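PDB 3NYY: putative glycyl-glycine endopeptidase lytM from Ruminococcus gnavus, which probably acts as a metalloendopeptidase of the M23 (LytM-type) peptidase family. Local coordinates for residues G138-E152 / E185-M199. Residues are numbered along the deposited sequence; the frame is centred on the assembly and turned at random. Where two conformers were deposited one is given.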
loop_
_atom_site.group_PDB
_atom_site.type_symbol
_atom_site.label_atom_id
_atom_site.label_comp_id
_atom_site.label_asym_id
_atom_site.label_seq_id
_atom_site.Cartn_x
_atom_site.Cartn_y
_atom_site.Cartn_z
ATOM N N GLY A 138 -18.553 0.909 7.371
ATOM C CA GLY A 138 -19.398 0.358 8.429
ATOM C C GLY A 138 -19.400 -1.154 8.546
ATOM O O GLY A 138 -20.345 -1.726 9.111
ATOM N N TYR A 139 -18.381 -1.799 8.001
ATOM C CA TYR A 139 -18.288 -3.252 7.935
ATOM C C TYR A 139 -17.119 -3.836 8.742
ATOM O O TYR A 139 -17.331 -4.708 9.574
ATOM C CB TYR A 139 -18.214 -3.711 6.480
ATOM C CG TYR A 139 -17.960 -5.180 6.321
ATOM C CD1 TYR A 139 -18.977 -6.119 6.501
ATOM C CD2 TYR A 139 -16.714 -5.634 5.976
ATOM C CE1 TYR A 139 -18.730 -7.485 6.358
ATOM C CE2 TYR A 139 -16.435 -6.981 5.855
ATOM C CZ TYR A 139 -17.463 -7.909 6.024
ATOM O OH TYR A 139 -17.153 -9.241 5.874
ATOM N N TYR A 140 -15.903 -3.351 8.492
ATOM C CA TYR A 140 -14.739 -3.761 9.269
ATOM C C TYR A 140 -14.724 -3.060 10.620
ATOM O O TYR A 140 -14.662 -1.828 10.686
ATOM C CB TYR A 140 -13.422 -3.413 8.556
ATOM C CG TYR A 140 -13.099 -4.179 7.324
ATOM C CD1 TYR A 140 -13.620 -3.777 6.094
ATOM C CD2 TYR A 140 -12.301 -5.304 7.393
ATOM C CE1 TYR A 140 -13.320 -4.482 4.939
ATOM C CE2 TYR A 140 -11.996 -6.022 6.239
ATOM C CZ TYR A 140 -12.504 -5.603 5.038
ATOM O OH TYR A 140 -12.163 -6.354 3.908
ATOM N N PRO A 141 -14.767 -3.817 11.735
ATOM C CA PRO A 141 -14.537 -3.149 13.015
ATOM C C PRO A 141 -13.098 -2.659 13.147
ATOM O O PRO A 141 -12.196 -3.195 12.482
ATOM C CB PRO A 141 -14.814 -4.234 14.061
ATOM C CG PRO A 141 -15.282 -5.443 13.284
ATOM C CD PRO A 141 -14.917 -5.271 11.885
ATOM N N VAL A 142 -12.920 -1.641 13.977
ATOM C CA VAL A 142 -11.617 -1.092 14.356
ATOM C C VAL A 142 -11.554 -1.199 15.868
ATOM O O VAL A 142 -12.438 -0.715 16.572
ATOM C CB VAL A 142 -11.456 0.347 13.856
ATOM C CG1 VAL A 142 -10.168 0.944 14.404
ATOM C CG2 VAL A 142 -11.483 0.375 12.276
ATOM N N VAL A 143 -10.517 -1.894 16.358
ATOM C CA VAL A 143 -10.293 -2.097 17.765
ATOM C C VAL A 143 -9.003 -1.441 18.203
ATOM O O VAL A 143 -8.083 -1.195 17.407
ATOM C CB VAL A 143 -10.263 -3.585 18.132
ATOM C CG1 VAL A 143 -11.578 -4.244 17.750
ATOM C CG2 VAL A 143 -9.052 -4.304 17.519
ATOM N N SER A 144 -8.930 -1.126 19.482
ATOM C CA SER A 144 -7.784 -0.427 20.040
ATOM C C SER A 144 -6.601 -1.381 20.094
ATOM O O SER A 144 -6.698 -2.476 20.633
ATOM C CB SER A 144 -8.061 0.041 21.462
ATOM O OG SER A 144 -7.008 0.899 21.953
HETATM N N MSE A 145 -5.480 -0.936 19.587
HETATM C CA MSE A 145 -4.268 -1.761 19.606
HETATM C C MSE A 145 -3.721 -1.916 21.014
HETATM O O MSE A 145 -3.003 -2.868 21.289
HETATM C CB MSE A 145 -3.217 -1.137 18.689
HETATM C CG MSE A 145 -3.611 -1.179 17.194
HETATM SE SE MSE A 145 -2.387 -0.172 16.072
HETATM C CE MSE A 145 -0.940 -1.390 16.075
ATOM N N THR A 146 -4.015 -0.933 21.861
ATOM C CA THR A 146 -3.427 -0.780 23.198
ATOM C C THR A 146 -4.490 -0.526 24.257
ATOM O O THR A 146 -5.616 -0.133 23.954
ATOM C CB THR A 146 -2.481 0.464 23.227
ATOM O OG1 THR A 146 -3.265 1.669 23.137
ATOM C CG2 THR A 146 -1.449 0.417 22.035
ATOM N N ASP A 147 -4.118 -0.712 25.517
ATOM C CA ASP A 147 -4.893 -0.143 26.582
ATOM C C ASP A 147 -4.710 1.367 26.461
ATOM O O ASP A 147 -3.789 1.851 25.782
ATOM C CB ASP A 147 -4.330 -0.575 27.934
ATOM C CG ASP A 147 -4.598 -2.019 28.285
ATOM O OD1 ASP A 147 -5.309 -2.748 27.587
ATOM O OD2 ASP A 147 -4.088 -2.419 29.367
ATOM N N GLY A 148 -5.553 2.108 27.149
ATOM C CA GLY A 148 -5.334 3.547 27.251
ATOM C C GLY A 148 -6.550 4.324 27.630
ATOM O O GLY A 148 -7.460 3.778 28.288
ATOM N N VAL A 149 -6.540 5.613 27.294
ATOM C CA VAL A 149 -7.636 6.535 27.632
ATOM C C VAL A 149 -7.993 7.250 26.347
ATOM O O VAL A 149 -7.104 7.584 25.566
ATOM C CB VAL A 149 -7.218 7.560 28.715
ATOM C CG1 VAL A 149 -8.328 8.544 28.958
ATOM C CG2 VAL A 149 -6.772 6.804 30.025
ATOM N N VAL A 150 -9.282 7.452 26.108
ATOM C CA VAL A 150 -9.751 8.232 24.962
ATOM C C VAL A 150 -9.398 9.694 25.218
ATOM O O VAL A 150 -9.922 10.315 26.148
ATOM C CB VAL A 150 -11.282 8.117 24.724
ATOM C CG1 VAL A 150 -11.688 8.963 23.493
ATOM C CG2 VAL A 150 -11.691 6.640 24.557
ATOM N N THR A 151 -8.488 10.222 24.413
ATOM C CA THR A 151 -7.927 11.570 24.514
ATOM C C THR A 151 -8.601 12.578 23.601
ATOM O O THR A 151 -8.725 13.755 23.957
ATOM C CB THR A 151 -6.425 11.531 24.161
ATOM O OG1 THR A 151 -5.779 10.621 25.050
ATOM C CG2 THR A 151 -5.765 12.916 24.232
ATOM N N GLU A 152 -8.954 12.131 22.382
ATOM C CA GLU A 152 -9.693 12.970 21.453
ATOM C C GLU A 152 -10.750 12.136 20.762
ATOM O O GLU A 152 -10.555 10.925 20.522
ATOM C CB GLU A 152 -8.749 13.614 20.424
ATOM C CG GLU A 152 -7.887 14.731 21.016
ATOM C CD GLU A 152 -6.959 15.395 20.017
ATOM O OE1 GLU A 152 -6.309 14.675 19.235
ATOM O OE2 GLU A 152 -6.864 16.642 20.023
ATOM N N GLU A 185 -16.485 8.088 25.167
ATOM C CA GLU A 185 -16.325 9.519 25.310
ATOM C C GLU A 185 -14.930 9.798 25.791
ATOM O O GLU A 185 -14.285 8.926 26.389
ATOM C CB GLU A 185 -17.273 10.080 26.361
ATOM C CG GLU A 185 -18.730 9.782 26.074
ATOM C CD GLU A 185 -19.659 10.725 26.811
ATOM O OE1 GLU A 185 -19.609 11.944 26.530
ATOM O OE2 GLU A 185 -20.427 10.250 27.669
ATOM N N LYS A 186 -14.463 11.011 25.512
ATOM C CA LYS A 186 -13.205 11.473 26.039
ATOM C C LYS A 186 -13.114 11.215 27.502
ATOM O O LYS A 186 -14.083 11.494 28.237
ATOM C CB LYS A 186 -12.997 12.969 25.792
ATOM C CG LYS A 186 -12.553 13.255 24.382
ATOM C CD LYS A 186 -12.704 14.727 24.000
ATOM C CE LYS A 186 -11.721 15.625 24.723
ATOM N NZ LYS A 186 -11.866 17.043 24.242
ATOM N N GLY A 187 -11.963 10.693 27.929
ATOM C CA GLY A 187 -11.731 10.349 29.338
ATOM C C GLY A 187 -12.001 8.901 29.698
ATOM O O GLY A 187 -11.566 8.448 30.749
ATOM N N ASP A 188 -12.723 8.166 28.852
ATOM C CA ASP A 188 -13.040 6.768 29.113
ATOM C C ASP A 188 -11.795 5.904 28.954
ATOM O O ASP A 188 -11.017 6.080 28.027
ATOM C CB ASP A 188 -14.109 6.244 28.160
ATOM C CG ASP A 188 -15.527 6.737 28.494
ATOM O OD1 ASP A 188 -15.731 7.359 29.575
ATOM O OD2 ASP A 188 -16.410 6.496 27.649
ATOM N N PRO A 189 -11.611 4.948 29.854
ATOM C CA PRO A 189 -10.561 3.975 29.724
ATOM C C PRO A 189 -10.944 2.931 28.673
ATOM O O PRO A 189 -12.113 2.584 28.561
ATOM C CB PRO A 189 -10.505 3.356 31.136
ATOM C CG PRO A 189 -11.936 3.400 31.602
ATOM C CD PRO A 189 -12.454 4.713 31.062
ATOM N N VAL A 190 -9.960 2.426 27.933
ATOM C CA VAL A 190 -10.135 1.329 26.994
ATOM C C VAL A 190 -9.077 0.243 27.285
ATOM O O VAL A 190 -7.973 0.542 27.792
ATOM C CB VAL A 190 -10.062 1.756 25.487
ATOM C CG1 VAL A 190 -11.246 2.704 25.159
ATOM C CG2 VAL A 190 -8.736 2.330 25.117
ATOM N N LYS A 191 -9.437 -0.997 26.980
ATOM C CA LYS A 191 -8.524 -2.112 26.969
ATOM C C LYS A 191 -8.226 -2.462 25.525
ATOM O O LYS A 191 -9.076 -2.327 24.614
ATOM C CB LYS A 191 -9.107 -3.337 27.699
ATOM C CG LYS A 191 -9.288 -3.139 29.208
ATOM C CD LYS A 191 -7.991 -3.012 29.950
ATOM C CE LYS A 191 -7.281 -4.353 30.068
ATOM N NZ LYS A 191 -6.140 -4.269 31.041
ATOM N N ALA A 192 -6.992 -2.927 25.288
ATOM C CA ALA A 192 -6.619 -3.417 23.956
ATOM C C ALA A 192 -7.608 -4.464 23.489
ATOM O O ALA A 192 -8.018 -5.353 24.263
ATOM C CB ALA A 192 -5.201 -3.978 23.998
ATOM N N GLY A 193 -8.048 -4.331 22.251
ATOM C CA GLY A 193 -9.075 -5.194 21.659
ATOM C C GLY A 193 -10.491 -4.654 21.726
ATOM O O GLY A 193 -11.371 -5.156 21.032
ATOM N N ASP A 194 -10.707 -3.613 22.528
ATOM C CA ASP A 194 -12.036 -2.972 22.608
ATOM C C ASP A 194 -12.388 -2.275 21.306
ATOM O O ASP A 194 -11.547 -1.632 20.705
ATOM C CB ASP A 194 -12.127 -1.932 23.719
ATOM C CG ASP A 194 -12.157 -2.525 25.119
ATOM O OD1 ASP A 194 -12.274 -3.750 25.268
ATOM O OD2 ASP A 194 -12.065 -1.728 26.074
ATOM N N LEU A 195 -13.663 -2.345 20.948
ATOM C CA LEU A 195 -14.157 -1.638 19.782
ATOM C C LEU A 195 -13.993 -0.133 19.926
ATOM O O LEU A 195 -14.383 0.437 20.946
ATOM C CB LEU A 195 -15.625 -1.984 19.586
ATOM C CG LEU A 195 -16.236 -1.485 18.284
ATOM C CD1 LEU A 195 -15.698 -2.215 17.026
ATOM C CD2 LEU A 195 -17.773 -1.572 18.318
ATOM N N LEU A 196 -13.418 0.491 18.905
ATOM C CA LEU A 196 -13.375 1.950 18.790
ATOM C C LEU A 196 -14.397 2.498 17.787
ATOM O O LEU A 196 -14.813 3.656 17.917
ATOM C CB LEU A 196 -11.973 2.441 18.390
ATOM C CG LEU A 196 -10.844 2.138 19.376
ATOM C CD1 LEU A 196 -9.450 2.657 18.855
ATOM C CD2 LEU A 196 -11.181 2.643 20.823
ATOM N N GLY A 197 -14.782 1.708 16.776
ATOM C CA GLY A 197 -15.710 2.162 15.749
ATOM C C GLY A 197 -15.587 1.235 14.553
ATOM O O GLY A 197 -15.095 0.120 14.699
ATOM N N TYR A 198 -16.084 1.687 13.403
ATOM C CA TYR A 198 -16.041 0.907 12.169
ATOM C C TYR A 198 -15.342 1.680 11.116
ATOM O O TYR A 198 -15.511 2.909 10.992
ATOM C CB TYR A 198 -17.444 0.508 11.675
ATOM C CG TYR A 198 -18.064 -0.492 12.630
ATOM C CD1 TYR A 198 -18.722 -0.046 13.784
ATOM C CD2 TYR A 198 -17.950 -1.853 12.408
ATOM C CE1 TYR A 198 -19.263 -0.951 14.675
ATOM C CE2 TYR A 198 -18.491 -2.760 13.310
ATOM C CZ TYR A 198 -19.129 -2.312 14.427
ATOM O OH TYR A 198 -19.668 -3.247 15.314
HETATM N N MSE A 199 -14.530 0.942 10.355
HETATM C CA MSE A 199 -13.717 1.507 9.273
HETATM C C MSE A 199 -14.627 2.217 8.267
HETATM O O MSE A 199 -15.671 1.672 7.870
HETATM C CB MSE A 199 -12.967 0.416 8.561
HETATM C CG MSE A 199 -11.939 0.920 7.587
HETATM SE SE MSE A 199 -11.211 -0.470 6.460
HETATM C CE MSE A 199 -10.133 -1.287 7.757
HETATM O O HOH W 1 -15.816 -0.948 6.736
#
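Met-199 meets Val-142, and Val-150 the turn 185-188, in two successive antiparallel pairings that the segments form in different sheets of the M23 peptidase domain. Strands 141-143 and 195-198 pair across a classic beta bulge, where Leu-196 and Gly-197 both face Val-142: its O takes a 2.8 Å hydrogen bond from Leu-196 N and a weak one from Gly-197 N. With chi1 at 173°, Val-142 CG2 lies beside the backbone N, anti to the carbonyl carbon, which brings it to 3.6 Å from Met-199 N. The selenomethionine chain of Met-199 lies alongside Tyr-140, pointing the same way, with SE 4.7 Å from the ring centroid, an oblique Met-aromatic contact; Leu-217 of strand 216-225 touches both Val-142 and Met-199. Where strand 148-153 pairs with 189-190, Val-150 CG2 meets Val-190 CG1 at 4.0 Å, and Ile-165 packs against both valines. Between the pairings, Asp-147 OD1 uses its anti lone pair for Ala-192 N (2.9 Å), while Lys-191 NZ reaches OD2 from above the carboxylate plane in a 3.2 Å salt bridge. Replacing Asp-147 by an alanine is likely to leave Lys-191 without this counter-charge and Ala-192 N without its side-chain acceptor. In the type II turn 185-188, Gly-187 N gives Val-150 O a 2.7 Å hydrogen bond, N-H...O angle 177°.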